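Local coordinates for protein (aminopeptidase) (Ochrobactrum anthropi, PDB 1B65) that probably removes N-terminal L-amino acids from peptides and hydrolyses esters and amides of D-alanine, as a serine aminopeptidase with a variant Ntn hydrolase fold, at residues I29-D33 with V254-D258; I211-V215 with S331-V336. All coordinates share one frame; numbering follows the deposited sequence.

In the fold
Both contacts are buried and use the six-stranded mixed sheet, but on opposite faces. Contact 1 lays the loop before strand 36-43 on strand 251-257; contact 2 sets helix 322-342 against strand 207-217. The two strands are antiparallel neighbours, joined by probable hydrogen bonds from Gly212 N to Ala256 O and from Val254 N to Leu214 O, and the contact centres lie about 10 Å apart. Val32 of contact 1 also packs on Gly212 N. Contact 2 is apolar along nearly its whole length, with all of its touching residues buried. Contact 1 passes from an aliphatic end at Ile29 to a hydrated, acidic end at Asp33 and Asp258.

Contact 1 (I29-D33 with V254-D258); sequences ITDVD and VLATD
Ile29 lays its CD1 methyl over the strand, where it meets Ala256 CB at 3.9 Å and Val254 CG1 at 4.0 Å. With CG1 anti to the backbone N (chi1 -166°) and chi2 also extended, the chain reaches straight down to the two residues whose side chains rise from this face of the strand. Val32, three residues on, reaches Ala256 from a different side. Its CG2 lies 3.5 Å from Ala256 O, a carbonyl that takes a probable hydrogen bond from Gly212 N in the next strand, while CG1 rests 4.0 Å from Thr257 C. Ile29 and Val32 are brought to the same side by a short 3-10 turn, closed by the hydrogen bond from Val32 N to Ile29 O.

Past the end of the strand the contact turns polar. Asp33 N donates to a water at 3.0 Å, and the same water lies within hydrogen-bonding distance of Asp31 O and Asp258 OD2, so it links loop and strand end where no direct bond does. The two side chains of Asp33 and Asp258 cross at a slant, their carboxylate planes tilted 33° from each other, with OD1 of Asp33 4.4 Å from OD2 of Asp258; if both are charged, they probably repel mildly. Asp258 is steadied from its other oxygen, OD1, by Thr210 N.

Ile29 also touches Val37 of strand 36-43, so the turn bridges from the four-stranded sheet to the six-stranded one, consistent with the layered sheets of the Ntn hydrolase fold.

Contact 2 (I211-V215 with S331-V336); sequences IGALV and SVEEAV
Strand 211-215 and helix 331-336 run in roughly the same direction, their axes 38° apart and 7.7 Å at closest approach. Small side chains meet first: Ala213 CB touches Ser331 OG at 3.5 Å and faces Ala335 CB at 4.3 Å, so Ser331 and Ala335, one helical turn apart, receive the alanine methyl between them. The serine hydroxyl approaches that methyl without bonding to the strand. Its torsion (chi1 79°) sets OG between the backbone N and the carbonyl carbon, and it hydrogen-bonds back to Ala328 O one turn earlier in the helix.

Further along the strand, Val215 packs on the next turn of the helix. Its CB lies 4.1 Å from Ala335 CB, while CG1 lies 3.9 Å from Ala335 O and 4.1 Å from Val336 CG2. CG2 stays beside Ala335 CB at 4.2 Å and only grazes Val332 CG1, 4.5 Å away. The same helix face continues onto the adjoining strand, where Val332 touches Val253 and Val336 touches Ile251.

No hydrogen bond or salt bridge joins the two segments. Their cohesion therefore comes from ordinary van der Waals packing of small aliphatic groups in the interior, with the serine's polar group satisfied within its own helix.

Contact 1 (I29-D33 with V254-D258)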
loop_
_atom_site.group_PDB
_atom_site.type_symbol
_atom_site.label_atom_id
_atom_site.label_comp_id
_atom_site.label_asym_id
_atom_site.label_seq_id
_atom_site.Cartn_x
_atom_site.Cartn_y
_atom_site.Cartn_z
ATOM N N ILE A 29 4.681 28.862 -1.614
ATOM C CA ILE A 29 3.488 28.093 -1.220
ATOM C C ILE A 29 2.357 28.922 -0.655
ATOM O O ILE A 29 1.164 28.572 -0.732
ATOM C CB ILE A 29 3.944 26.961 -0.246
ATOM C CG1 ILE A 29 2.768 25.968 -0.137
ATOM C CG2 ILE A 29 4.314 27.545 1.103
ATOM C CD1 ILE A 29 3.143 24.635 0.519
ATOM N N THR A 30 2.626 30.140 -0.165
ATOM C CA THR A 30 1.583 31.065 0.285
ATOM C C THR A 30 0.780 31.647 -0.873
ATOM O O THR A 30 -0.230 32.294 -0.604
ATOM C CB THR A 30 2.202 32.238 1.079
ATOM O OG1 THR A 30 3.230 32.773 0.246
ATOM C CG2 THR A 30 2.763 31.700 2.392
ATOM N N ASP A 31 1.120 31.344 -2.142
ATOM C CA ASP A 31 0.280 31.746 -3.258
ATOM C C ASP A 31 -1.020 30.940 -3.305
ATOM O O ASP A 31 -2.006 31.312 -3.953
ATOM C CB ASP A 31 1.010 31.596 -4.597
ATOM C CG ASP A 31 2.110 32.638 -4.744
ATOM O OD1 ASP A 31 2.063 33.754 -4.178
ATOM O OD2 ASP A 31 3.083 32.299 -5.441
ATOM N N VAL A 32 -1.021 29.821 -2.578
ATOM C CA VAL A 32 -2.258 29.061 -2.391
ATOM C C VAL A 32 -3.047 29.774 -1.291
ATOM O O VAL A 32 -2.656 29.898 -0.127
ATOM C CB VAL A 32 -1.971 27.604 -1.984
ATOM C CG1 VAL A 32 -3.297 26.857 -1.744
ATOM C CG2 VAL A 32 -1.200 26.886 -3.088
ATOM N N ASP A 33 -4.233 30.271 -1.628
ATOM C CA ASP A 33 -5.042 31.076 -0.717
ATOM C C ASP A 33 -5.272 30.456 0.659
ATOM O O ASP A 33 -5.599 29.266 0.779
ATOM C CB ASP A 33 -6.403 31.278 -1.384
ATOM C CG ASP A 33 -7.373 30.157 -1.025
ATOM O OD1 ASP A 33 -7.076 28.944 -1.331
ATOM O OD2 ASP A 33 -8.398 30.487 -0.369
ATOM N N VAL A 254 6.236 19.335 0.460
ATOM C CA VAL A 254 4.862 19.614 0.768
ATOM C C VAL A 254 4.287 20.340 -0.466
ATOM O O VAL A 254 4.856 21.338 -0.901
ATOM C CB VAL A 254 4.743 20.589 1.960
ATOM C CG1 VAL A 254 3.284 20.938 2.163
ATOM C CG2 VAL A 254 5.337 19.951 3.224
ATOM N N LEU A 255 3.270 19.737 -1.070
ATOM C CA LEU A 255 2.595 20.354 -2.209
ATOM C C LEU A 255 1.229 20.823 -1.765
ATOM O O LEU A 255 0.486 20.054 -1.111
ATOM C CB LEU A 255 2.396 19.287 -3.320
ATOM C CG LEU A 255 3.696 18.991 -4.063
ATOM C CD1 LEU A 255 3.547 17.716 -4.895
ATOM C CD2 LEU A 255 4.034 20.176 -4.957
ATOM N N ALA A 256 0.831 22.055 -2.036
ATOM C CA ALA A 256 -0.488 22.539 -1.686
ATOM C C ALA A 256 -1.182 23.011 -2.981
ATOM O O ALA A 256 -0.515 23.559 -3.873
ATOM C CB ALA A 256 -0.388 23.784 -0.761
ATOM N N THR A 257 -2.482 22.827 -3.070
ATOM C CA THR A 257 -3.202 23.362 -4.242
ATOM C C THR A 257 -4.633 23.733 -3.872
ATOM O O THR A 257 -5.134 23.180 -2.897
ATOM C CB THR A 257 -3.226 22.372 -5.409
ATOM O OG1 THR A 257 -3.845 22.950 -6.578
ATOM C CG2 THR A 257 -4.005 21.093 -4.996
ATOM N N ASP A 258 -5.268 24.588 -4.680
ATOM C CA ASP A 258 -6.687 24.866 -4.436
ATOM C C ASP A 258 -7.522 24.100 -5.465
ATOM O O ASP A 258 -8.746 24.286 -5.550
ATOM C CB ASP A 258 -6.983 26.369 -4.477
ATOM C CG ASP A 258 -6.368 27.104 -5.647
ATOM O OD1 ASP A 258 -5.738 26.527 -6.528
ATOM O OD2 ASP A 258 -6.591 28.346 -5.685
HETATM O O HOH W 1 -4.874 30.244 -4.531
#

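Contact 2 (I211-V215 with S331-V336)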
loop_
_atom_site.group_PDB
_atom_site.type_symbol
_atom_site.label_atom_id
_atom_site.label_comp_id
_atom_site.label_asym_id
_atom_site.label_seq_id
_atom_site.Cartn_x
_atom_site.Cartn_y
_atom_site.Cartn_z
ATOM N N ILE A 211 -0.574 25.758 -7.672
ATOM C CA ILE A 211 0.120 24.618 -7.100
ATOM C C ILE A 211 1.346 25.228 -6.416
ATOM O O ILE A 211 2.090 25.919 -7.113
ATOM C CB ILE A 211 0.577 23.585 -8.144
ATOM C CG1 ILE A 211 -0.631 22.909 -8.807
ATOM C CG2 ILE A 211 1.446 22.536 -7.429
ATOM C CD1 ILE A 211 -0.825 23.409 -10.221
ATOM N N GLY A 212 1.458 25.062 -5.105
ATOM C CA GLY A 212 2.638 25.631 -4.418
ATOM C C GLY A 212 3.463 24.515 -3.775
ATOM O O GLY A 212 2.873 23.478 -3.403
ATOM N N ALA A 213 4.774 24.645 -3.767
ATOM C CA ALA A 213 5.625 23.636 -3.141
ATOM C C ALA A 213 6.528 24.264 -2.090
ATOM O O ALA A 213 7.036 25.390 -2.260
ATOM C CB ALA A 213 6.532 22.942 -4.171
ATOM N N LEU A 214 6.750 23.515 -1.005
ATOM C CA LEU A 214 7.728 23.932 0.001
ATOM C C LEU A 214 8.538 22.639 0.267
ATOM O O LEU A 214 7.907 21.603 0.495
ATOM C CB LEU A 214 7.131 24.550 1.256
ATOM C CG LEU A 214 8.203 24.998 2.290
ATOM C CD1 LEU A 214 7.682 26.202 3.035
ATOM C CD2 LEU A 214 8.590 23.817 3.205
ATOM N N VAL A 215 9.849 22.738 0.263
ATOM C CA VAL A 215 10.749 21.602 0.467
ATOM C C VAL A 215 11.697 21.900 1.595
ATOM O O VAL A 215 12.097 23.059 1.785
ATOM C CB VAL A 215 11.410 21.649 -0.929
ATOM C CG1 VAL A 215 12.801 22.158 -1.061
ATOM C CG2 VAL A 215 10.808 20.659 -1.862
ATOM N N SER A 331 7.509 22.815 -9.950
ATOM C CA SER A 331 7.575 23.583 -8.702
ATOM C C SER A 331 8.496 22.912 -7.710
ATOM O O SER A 331 9.164 23.610 -6.964
ATOM C CB SER A 331 6.139 23.880 -8.210
ATOM O OG SER A 331 5.644 22.714 -7.594
ATOM N N VAL A 332 8.532 21.566 -7.673
ATOM C CA VAL A 332 9.456 20.914 -6.738
ATOM C C VAL A 332 10.895 21.180 -7.166
ATOM O O VAL A 332 11.702 21.506 -6.306
ATOM C CB VAL A 332 9.200 19.394 -6.669
ATOM C CG1 VAL A 332 10.289 18.701 -5.850
ATOM C CG2 VAL A 332 7.835 19.180 -5.998
ATOM N N GLU A 333 11.211 21.050 -8.458
ATOM C CA GLU A 333 12.560 21.323 -8.908
ATOM C C GLU A 333 12.972 22.768 -8.600
ATOM O O GLU A 333 14.071 22.969 -8.071
ATOM C CB GLU A 333 12.682 21.129 -10.419
ATOM C CG GLU A 333 14.086 21.388 -10.940
ATOM C CD GLU A 333 14.159 21.283 -12.454
ATOM O OE1 GLU A 333 13.108 21.262 -13.095
ATOM O OE2 GLU A 333 15.259 21.207 -13.020
ATOM N N GLU A 334 12.085 23.745 -8.890
ATOM C CA GLU A 334 12.477 25.118 -8.548
ATOM C C GLU A 334 12.589 25.373 -7.059
ATOM O O GLU A 334 13.502 26.113 -6.610
ATOM C CB GLU A 334 11.506 26.105 -9.229
ATOM C CG GLU A 334 11.909 27.576 -8.902
ATOM C CD GLU A 334 11.107 28.529 -9.772
ATOM O OE1 GLU A 334 10.238 28.161 -10.566
ATOM O OE2 GLU A 334 11.377 29.760 -9.706
ATOM N N ALA A 335 11.813 24.767 -6.182
ATOM C CA ALA A 335 11.888 24.914 -4.743
ATOM C C ALA A 335 13.234 24.379 -4.234
ATOM O O ALA A 335 13.885 25.034 -3.427
ATOM C CB ALA A 335 10.692 24.191 -4.083
ATOM N N VAL A 336 13.689 23.232 -4.768
ATOM C CA VAL A 336 14.998 22.711 -4.388
ATOM C C VAL A 336 16.127 23.673 -4.801
ATOM O O VAL A 336 17.009 23.997 -3.987
ATOM C CB VAL A 336 15.228 21.328 -4.996
ATOM C CG1 VAL A 336 16.673 20.852 -4.820
ATOM C CG2 VAL A 336 14.319 20.264 -4.315
#